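Local coordinates for uncharacterized protein (Brachypodium distachyon, PDB 4ME2) that probably binds RNA sequence-specifically as a chloroplast pentatricopeptide-repeat protein of helix-turn-helix repeats, linked to group II intron RNA, at residues Trp163-Val168 against Gly198-Val202; Leu171-Arg176 against Tyr205-Met210. One frame throughout, in Å; residues are numbered along the deposited sequence.

In the fold
Contacts 1 and 2 are successive levels of one interface between neighbouring pentatricopeptide repeats. Contact 1 pairs the loops that lead into helices 168-180 and 204-216; contact 2 pairs those helices themselves, so the segments alternate along the chain. Their centres lie about 12 Å apart, on the same side of the chain's centre, from which contact 1 is about 17 Å and contact 2 about 14 Å away. Two packing contacts join them: V202 CG1 to Y207 CZ at 3.5 Å and W163 CZ3 to L171 CD1 at 4.3 Å. In the family the first helices of the repeats commonly line the RNA-binding face; these coordinates hold no RNA to place a site here.

Contact 1: residues Trp163-Val168 against Gly198-Val202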
ATOM      1  N   TRP A 163       2.806  -9.689  12.572  1.00 39.71           N
ATOM      2  CA  TRP A 163       2.910  -8.250  12.752  1.00 38.86           C
ATOM      3  C   TRP A 163       3.785  -7.791  13.876  1.00 40.38           C
ATOM      4  O   TRP A 163       4.188  -6.633  13.896  1.00 40.40           O
ATOM      5  CB  TRP A 163       1.537  -7.653  12.965  1.00 36.40           C
ATOM      6  CG  TRP A 163       0.587  -7.791  11.815  1.00 33.85           C
ATOM      7  CD1 TRP A 163      -0.517  -8.615  11.730  1.00 33.30           C
ATOM      8  CD2 TRP A 163       0.604  -7.047  10.567  1.00 32.65           C
ATOM      9  NE1 TRP A 163      -1.160  -8.443  10.539  1.00 32.77           N
ATOM     10  CE2 TRP A 163      -0.542  -7.521   9.797  1.00 32.19           C
ATOM     11  CE3 TRP A 163       1.422  -6.083  10.029  1.00 31.64           C
ATOM     12  CZ2 TRP A 163      -0.831  -7.040   8.542  1.00 31.12           C
ATOM     13  CZ3 TRP A 163       1.120  -5.598   8.761  1.00 31.25           C
ATOM     14  CH2 TRP A 163       0.018  -6.067   8.037  1.00 30.58           C
ATOM     15  N   VAL A 164       4.077  -8.670  14.830  1.00 42.34           N
ATOM     16  CA  VAL A 164       4.847  -8.279  16.021  1.00 43.14           C
ATOM     17  C   VAL A 164       6.237  -7.702  15.712  1.00 43.00           C
ATOM     18  O   VAL A 164       6.733  -6.840  16.443  1.00 43.66           O
ATOM     19  CB  VAL A 164       4.932  -9.436  17.043  1.00 44.08           C
ATOM     20  CG1 VAL A 164       5.926  -9.133  18.155  1.00 44.92           C
ATOM     21  CG2 VAL A 164       3.557  -9.704  17.635  1.00 44.35           C
ATOM     22  N   GLY A 165       6.852  -8.164  14.625  1.00 42.68           N
ATOM     23  CA  GLY A 165       8.171  -7.679  14.225  1.00 42.17           C
ATOM     24  C   GLY A 165       8.162  -6.600  13.154  1.00 42.14           C
ATOM     25  O   GLY A 165       9.214  -6.250  12.612  1.00 42.69           O
ATOM     26  N   GLU A 166       6.980  -6.064  12.852  1.00 41.20           N
ATOM     27  CA  GLU A 166       6.823  -5.058  11.796  1.00 40.04           C
ATOM     28  C   GLU A 166       7.532  -3.740  12.094  1.00 38.86           C
ATOM     29  O   GLU A 166       7.518  -3.266  13.231  1.00 39.37           O
ATOM     30  CB  GLU A 166       5.336  -4.784  11.543  1.00 40.37           C
ATOM     31  CG  GLU A 166       5.060  -3.987  10.278  1.00 40.67           C
ATOM     32  CD  GLU A 166       5.387  -4.765   9.017  1.00 41.24           C
ATOM     33  OE1 GLU A 166       5.354  -6.014   9.055  1.00 40.58           O
ATOM     34  OE2 GLU A 166       5.681  -4.127   7.986  1.00 40.90           O
ATOM     35  N   ASP A 167       8.137  -3.147  11.063  1.00 36.78           N
ATOM     36  CA  ASP A 167       8.757  -1.827  11.178  1.00 35.02           C
ATOM     37  C   ASP A 167       7.682  -0.755  11.390  1.00 33.77           C
ATOM     38  O   ASP A 167       7.055  -0.277  10.436  1.00 33.28           O
ATOM     39  CB  ASP A 167       9.623  -1.514   9.950  1.00 34.98           C
ATOM     40  CG  ASP A 167      10.353  -0.178  10.062  1.00 34.37           C
ATOM     41  OD1 ASP A 167       9.836   0.754  10.714  1.00 34.60           O
ATOM     42  OD2 ASP A 167      11.453  -0.049   9.488  1.00 35.65           O
ATOM     43  N   VAL A 168       7.492  -0.382  12.653  1.00 32.32           N
ATOM     44  CA  VAL A 168       6.447   0.560  13.053  1.00 31.41           C
ATOM     45  C   VAL A 168       6.551   1.898  12.326  1.00 29.93           C
ATOM     46  O   VAL A 168       5.533   2.487  11.963  1.00 28.27           O
ATOM     47  CB  VAL A 168       6.433   0.774  14.582  1.00 31.76           C
ATOM     48  CG1 VAL A 168       5.562   1.965  14.964  1.00 32.58           C
ATOM     49  CG2 VAL A 168       5.952  -0.489  15.286  1.00 32.97           C
ATOM     50  N   GLY A 198      -2.777  -7.718  15.699  1.00 42.26           N
ATOM     51  CA  GLY A 198      -1.456  -8.289  15.459  1.00 42.70           C
ATOM     52  C   GLY A 198      -0.479  -7.996  16.577  1.00 43.40           C
ATOM     53  O   GLY A 198       0.713  -8.306  16.476  1.00 43.84           O
ATOM     54  N   GLY A 199      -0.986  -7.378  17.639  1.00 43.59           N
ATOM     55  CA  GLY A 199      -0.184  -7.063  18.812  1.00 44.05           C
ATOM     56  C   GLY A 199       1.109  -6.341  18.490  1.00 43.96           C
ATOM     57  O   GLY A 199       2.122  -6.556  19.152  1.00 44.04           O
ATOM     58  N   CYS A 200       1.083  -5.497  17.463  1.00 43.86           N
ATOM     59  CA  CYS A 200       2.241  -4.676  17.132  1.00 43.30           C
ATOM     60  C   CYS A 200       2.298  -3.501  18.104  1.00 43.63           C
ATOM     61  O   CYS A 200       1.428  -2.628  18.080  1.00 43.61           O
ATOM     62  CB  CYS A 200       2.160  -4.190  15.681  1.00 43.02           C
ATOM     63  SG  CYS A 200       3.634  -3.342  15.059  1.00 42.77           S
ATOM     64  N   GLU A 201       3.303  -3.492  18.977  1.00 43.85           N
ATOM     65  CA  GLU A 201       3.450  -2.406  19.953  1.00 44.36           C
ATOM     66  C   GLU A 201       3.840  -1.104  19.271  1.00 42.63           C
ATOM     67  O   GLU A 201       4.896  -1.007  18.648  1.00 42.08           O
ATOM     68  CB  GLU A 201       4.456  -2.765  21.061  1.00 46.24           C
ATOM     69  CG  GLU A 201       3.840  -3.052  22.430  1.00 49.11           C
ATOM     70  CD  GLU A 201       4.100  -1.964  23.471  1.00 50.91           C
ATOM     71  OE1 GLU A 201       5.015  -1.136  23.266  1.00 52.09           O
ATOM     72  OE2 GLU A 201       3.391  -1.946  24.502  1.00 51.30           O
ATOM     73  N   VAL A 202       2.969  -0.108  19.382  1.00 41.33           N
ATOM     74  CA  VAL A 202       3.113   1.132  18.628  1.00 40.04           C
ATOM     75  C   VAL A 202       3.267   2.345  19.555  1.00 40.03           C
ATOM     76  O   VAL A 202       3.142   2.217  20.774  1.00 42.11           O
ATOM     77  CB  VAL A 202       1.928   1.299  17.650  1.00 38.86           C
ATOM     78  CG1 VAL A 202       0.740   1.950  18.344  1.00 37.16           C
ATOM     79  CG2 VAL A 202       2.354   2.067  16.411  1.00 37.91           C
TER
HETATM   80  O   HOH W   1       0.983 -10.518  14.672  1.00 44.86           O
HETATM   81  O   HOH W   2       5.390  -5.349  18.832  1.00 42.12           O
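W163 meets the second segment at its very start. Its N donates to water 1 (2.9 Å), which donates in turn to G198 O (2.9 Å), and W163 CB lies 3.7 Å from G198 O and 4.4 Å from C200 CB. A side chain at 198 would not fit against W163 as placed: an ideal CB on G198 would sit 2.6 Å from W163 CD1. Although CA-to-CB of W163 points toward 198-202, the indole runs away from it to meet F146 edge-to-face. W163 O accepts from E166 N (3.0 Å), closing a type I beta turn.

Within that turn V164 places CG2 3.4 Å from G198 O and 3.8 Å from G199 O. Its own O accepts a hydrogen bond from water 2 (3.1 Å), which itself accepts from E201 N (2.8 Å). Two water bridges thus link the backbones of the loops. G199, at phi 51°, takes a conformation that favours glycine as the chain leaves helix 184-197. These are inter-repeat loops of the helix-turn-helix pentatricopeptide superhelix, each entering the first helix of a repeat.

E166 brings CB to 4.2 Å from C200 SG, while its carboxylate turns off to a salt bridge with K150. D167 points away and N-caps helix 168-180 through OD1 to K170 N. V168 is the first helical residue, and its CA-to-CB bond points toward the other loop: CG2 packs 3.7 Å from C200 SG and 3.6 Å from E201 O, and CG1 reaches V202 CG2 at 3.5 Å.

Contact 2: residues Leu171-Arg176 against Tyr205-Met210; sequences LTRLVR and YMYRVM
Build L171-R176 (LTRLVR) and Y205-M210 (YMYRVM) as regular alpha-helical segments with i-to-i+4 hydrogen bonds, for instance R176 N to T172 O at 2.8 Å and V209 N to Y205 O at 3.0 Å. Run them nearly parallel, at 12°, with a closest axis approach of 10.3 Å. The register sets T172 CA 6.2 Å from M206 CA and R176 CA 6.6 Å from V209 CA. No hydrogen bond crosses the pair; side-chain packing joins it.

M206 (chi1 t, chi2 p, chi3 91°) starts sideways, but its end crosses the gap, bringing CE to 3.4 Å from T172 OG1, 3.9 Å from V175 CG2 and 4.3 Å from L171 CD2. T172 adopts m; its OG1 hydrogen-bonds V168 O one turn back, and its CG2 lies 3.7 Å from Y205 CE2. V175, in t, directs CG1 to M210 SD (3.5 Å) and to V209 CG1 (4.0 Å), with V209 also t and M210 m, m, m. Y205 (t, chi2 53°) is exposed and meets R176 with its ring edge; the fit is too tight in the model to be read as an interaction. R176 (chi1 -107°, between wells, chi2 t, chi3 p) holds NE 3.3 Å from Y205 OH at an angle too poor for a hydrogen bond, and R176 CG is 4.2 Å from V209 CG2.

Near-parallel packing of this kind is characteristic of equivalent first helices in successive pentatricopeptide repeats. Helix 184-197 packs against both: L171 touches V190 and A194, and M210 touches Y191; L171 also touches F146 of helix 133-151, and M210 touches V226 of helix 220-236.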
ATOM      1  N   LEU A 171       5.249   1.319   8.862  1.00 24.98           N
ATOM      2  CA  LEU A 171       3.812   1.071   8.978  1.00 24.15           C
ATOM      3  C   LEU A 171       3.063   2.375   9.243  1.00 23.52           C
ATOM      4  O   LEU A 171       1.978   2.606   8.694  1.00 22.17           O
ATOM      5  CB  LEU A 171       3.521   0.056  10.084  1.00 25.01           C
ATOM      6  CG  LEU A 171       2.078  -0.449  10.153  1.00 25.17           C
ATOM      7  CD1 LEU A 171       1.766  -1.356   8.971  1.00 26.38           C
ATOM      8  CD2 LEU A 171       1.820  -1.162  11.472  1.00 26.81           C
ATOM      9  N   THR A 172       3.647   3.235  10.075  1.00 23.44           N
ATOM     10  CA  THR A 172       3.009   4.503  10.423  1.00 23.28           C
ATOM     11  C   THR A 172       2.986   5.446   9.219  1.00 22.76           C
ATOM     12  O   THR A 172       2.031   6.207   9.035  1.00 21.96           O
ATOM     13  CB  THR A 172       3.679   5.173  11.646  1.00 23.68           C
ATOM     14  OG1 THR A 172       3.656   4.265  12.758  1.00 24.12           O
ATOM     15  CG2 THR A 172       2.926   6.443  12.044  1.00 24.21           C
ATOM     16  N   ARG A 173       4.037   5.386   8.403  1.00 23.08           N
ATOM     17  CA  ARG A 173       4.103   6.157   7.162  1.00 23.15           C
ATOM     18  C   ARG A 173       2.947   5.810   6.232  1.00 21.11           C
ATOM     19  O   ARG A 173       2.330   6.704   5.651  1.00 20.81           O
ATOM     20  CB  ARG A 173       5.423   5.919   6.427  1.00 25.50           C
ATOM     21  CG  ARG A 173       6.605   6.677   7.003  1.00 29.03           C
ATOM     22  CD  ARG A 173       7.768   6.756   6.024  1.00 31.62           C
ATOM     23  NE  ARG A 173       7.508   7.653   4.897  1.00 33.89           N
ATOM     24  CZ  ARG A 173       7.535   8.983   4.965  1.00 35.17           C
ATOM     25  NH1 ARG A 173       7.797   9.598   6.114  1.00 35.95           N
ATOM     26  NH2 ARG A 173       7.288   9.705   3.879  1.00 36.30           N
ATOM     27  N   LEU A 174       2.669   4.516   6.090  1.00 20.40           N
ATOM     28  CA  LEU A 174       1.539   4.067   5.278  1.00 19.30           C
ATOM     29  C   LEU A 174       0.214   4.569   5.856  1.00 18.97           C
ATOM     30  O   LEU A 174      -0.648   5.065   5.119  1.00 17.95           O
ATOM     31  CB  LEU A 174       1.537   2.544   5.143  1.00 19.27           C
ATOM     32  CG  LEU A 174       0.308   1.927   4.466  1.00 18.61           C
ATOM     33  CD1 LEU A 174       0.117   2.450   3.047  1.00 18.63           C
ATOM     34  CD2 LEU A 174       0.420   0.411   4.453  1.00 18.65           C
ATOM     35  N   VAL A 175       0.059   4.462   7.173  1.00 19.29           N
ATOM     36  CA  VAL A 175      -1.180   4.887   7.823  1.00 19.32           C
ATOM     37  C   VAL A 175      -1.370   6.407   7.694  1.00 19.10           C
ATOM     38  O   VAL A 175      -2.469   6.880   7.411  1.00 18.51           O
ATOM     39  CB  VAL A 175      -1.239   4.430   9.301  1.00 19.81           C
ATOM     40  CG1 VAL A 175      -2.371   5.134  10.029  1.00 19.97           C
ATOM     41  CG2 VAL A 175      -1.402   2.915   9.389  1.00 20.22           C
ATOM     42  N   ARG A 176      -0.292   7.166   7.894  1.00 19.26           N
ATOM     43  CA  ARG A 176      -0.295   8.617   7.666  1.00 19.90           C
ATOM     44  C   ARG A 176      -0.745   8.951   6.247  1.00 18.75           C
ATOM     45  O   ARG A 176      -1.556   9.856   6.025  1.00 18.62           O
ATOM     46  CB  ARG A 176       1.122   9.172   7.830  1.00 22.66           C
ATOM     47  CG  ARG A 176       1.408   9.979   9.082  1.00 26.42           C
ATOM     48  CD  ARG A 176       2.866  10.448   9.062  1.00 28.21           C
ATOM     49  NE  ARG A 176       3.065  11.695   8.319  1.00 31.14           N
ATOM     50  CZ  ARG A 176       4.240  12.298   8.160  1.00 32.50           C
ATOM     51  NH1 ARG A 176       5.339  11.772   8.681  1.00 34.27           N
ATOM     52  NH2 ARG A 176       4.321  13.428   7.472  1.00 34.16           N
ATOM     53  N   TYR A 205       2.368   8.496  18.699  1.00 32.25           N
ATOM     54  CA  TYR A 205       2.180   9.059  17.364  1.00 29.69           C
ATOM     55  C   TYR A 205       1.179   8.280  16.501  1.00 28.29           C
ATOM     56  O   TYR A 205       0.328   8.884  15.866  1.00 27.16           O
ATOM     57  CB  TYR A 205       3.521   9.215  16.639  1.00 29.90           C
ATOM     58  CG  TYR A 205       3.419   9.884  15.288  1.00 29.14           C
ATOM     59  CD1 TYR A 205       2.782  11.114  15.144  1.00 29.50           C
ATOM     60  CD2 TYR A 205       3.967   9.287  14.156  1.00 29.08           C
ATOM     61  CE1 TYR A 205       2.685  11.728  13.910  1.00 28.77           C
ATOM     62  CE2 TYR A 205       3.882   9.896  12.918  1.00 28.64           C
ATOM     63  CZ  TYR A 205       3.238  11.113  12.804  1.00 28.96           C
ATOM     64  OH  TYR A 205       3.152  11.726  11.584  1.00 29.54           O
ATOM     65  N   MET A 206       1.277   6.954  16.471  1.00 27.62           N
ATOM     66  CA  MET A 206       0.314   6.162  15.702  1.00 26.92           C
ATOM     67  C   MET A 206      -1.117   6.406  16.184  1.00 27.08           C
ATOM     68  O   MET A 206      -2.036   6.543  15.376  1.00 26.38           O
ATOM     69  CB  MET A 206       0.638   4.675  15.777  1.00 27.46           C
ATOM     70  CG  MET A 206      -0.415   3.769  15.153  1.00 26.19           C
ATOM     71  SD  MET A 206      -0.601   3.971  13.370  1.00 25.41           S
ATOM     72  CE  MET A 206       0.565   2.752  12.773  1.00 25.90           C
ATOM     73  N   TYR A 207      -1.295   6.450  17.502  1.00 28.17           N
ATOM     74  CA  TYR A 207      -2.621   6.670  18.081  1.00 27.68           C
ATOM     75  C   TYR A 207      -3.190   8.029  17.692  1.00 27.35           C
ATOM     76  O   TYR A 207      -4.365   8.143  17.340  1.00 27.40           O
ATOM     77  CB  TYR A 207      -2.585   6.539  19.606  1.00 27.23           C
ATOM     78  CG  TYR A 207      -2.196   5.169  20.099  1.00 28.03           C
ATOM     79  CD1 TYR A 207      -2.841   4.029  19.631  1.00 27.37           C
ATOM     80  CD2 TYR A 207      -1.188   5.010  21.045  1.00 28.53           C
ATOM     81  CE1 TYR A 207      -2.488   2.769  20.081  1.00 28.22           C
ATOM     82  CE2 TYR A 207      -0.826   3.755  21.499  1.00 29.63           C
ATOM     83  CZ  TYR A 207      -1.480   2.642  21.017  1.00 28.48           C
ATOM     84  OH  TYR A 207      -1.127   1.397  21.465  1.00 30.85           O
ATOM     85  N   ARG A 208      -2.357   9.062  17.761  1.00 28.34           N
ATOM     86  CA  ARG A 208      -2.812  10.409  17.455  1.00 27.88           C
ATOM     87  C   ARG A 208      -3.185  10.537  15.981  1.00 27.59           C
ATOM     88  O   ARG A 208      -4.186  11.166  15.648  1.00 26.27           O
ATOM     89  CB  ARG A 208      -1.752  11.447  17.833  1.00 30.22           C
ATOM     90  CG  ARG A 208      -1.397  11.468  19.315  1.00 32.39           C
ATOM     91  CD  ARG A 208      -0.461  12.619  19.641  1.00 34.47           C
ATOM     92  NE  ARG A 208      -0.964  13.874  19.082  1.00 36.30           N
ATOM     93  CZ  ARG A 208      -0.470  15.081  19.343  1.00 38.06           C
ATOM     94  NH1 ARG A 208       0.559  15.228  20.172  1.00 38.73           N
ATOM     95  NH2 ARG A 208      -1.016  16.149  18.774  1.00 38.60           N
ATOM     96  N   VAL A 209      -2.375   9.935  15.111  1.00 26.36           N
ATOM     97  CA  VAL A 209      -2.657   9.934  13.676  1.00 26.12           C
ATOM     98  C   VAL A 209      -4.049   9.362  13.435  1.00 24.46           C
ATOM     99  O   VAL A 209      -4.870   9.968  12.742  1.00 24.50           O
ATOM    100  CB  VAL A 209      -1.619   9.100  12.889  1.00 25.93           C
ATOM    101  CG1 VAL A 209      -2.066   8.892  11.447  1.00 25.78           C
ATOM    102  CG2 VAL A 209      -0.254   9.775  12.924  1.00 26.18           C
ATOM    103  N   MET A 210      -4.296   8.204  14.037  1.00 25.00           N
ATOM    104  CA  MET A 210      -5.516   7.442  13.798  1.00 24.10           C
ATOM    105  C   MET A 210      -6.743   8.065  14.461  1.00 25.11           C
ATOM    106  O   MET A 210      -7.784   8.210  13.821  1.00 24.16           O
ATOM    107  CB  MET A 210      -5.324   5.985  14.221  1.00 24.47           C
ATOM    108  CG  MET A 210      -4.561   5.158  13.195  1.00 23.44           C
ATOM    109  SD  MET A 210      -5.480   5.029  11.645  1.00 23.48           S
ATOM    110  CE  MET A 210      -6.923   4.132  12.212  1.00 22.65           C
TER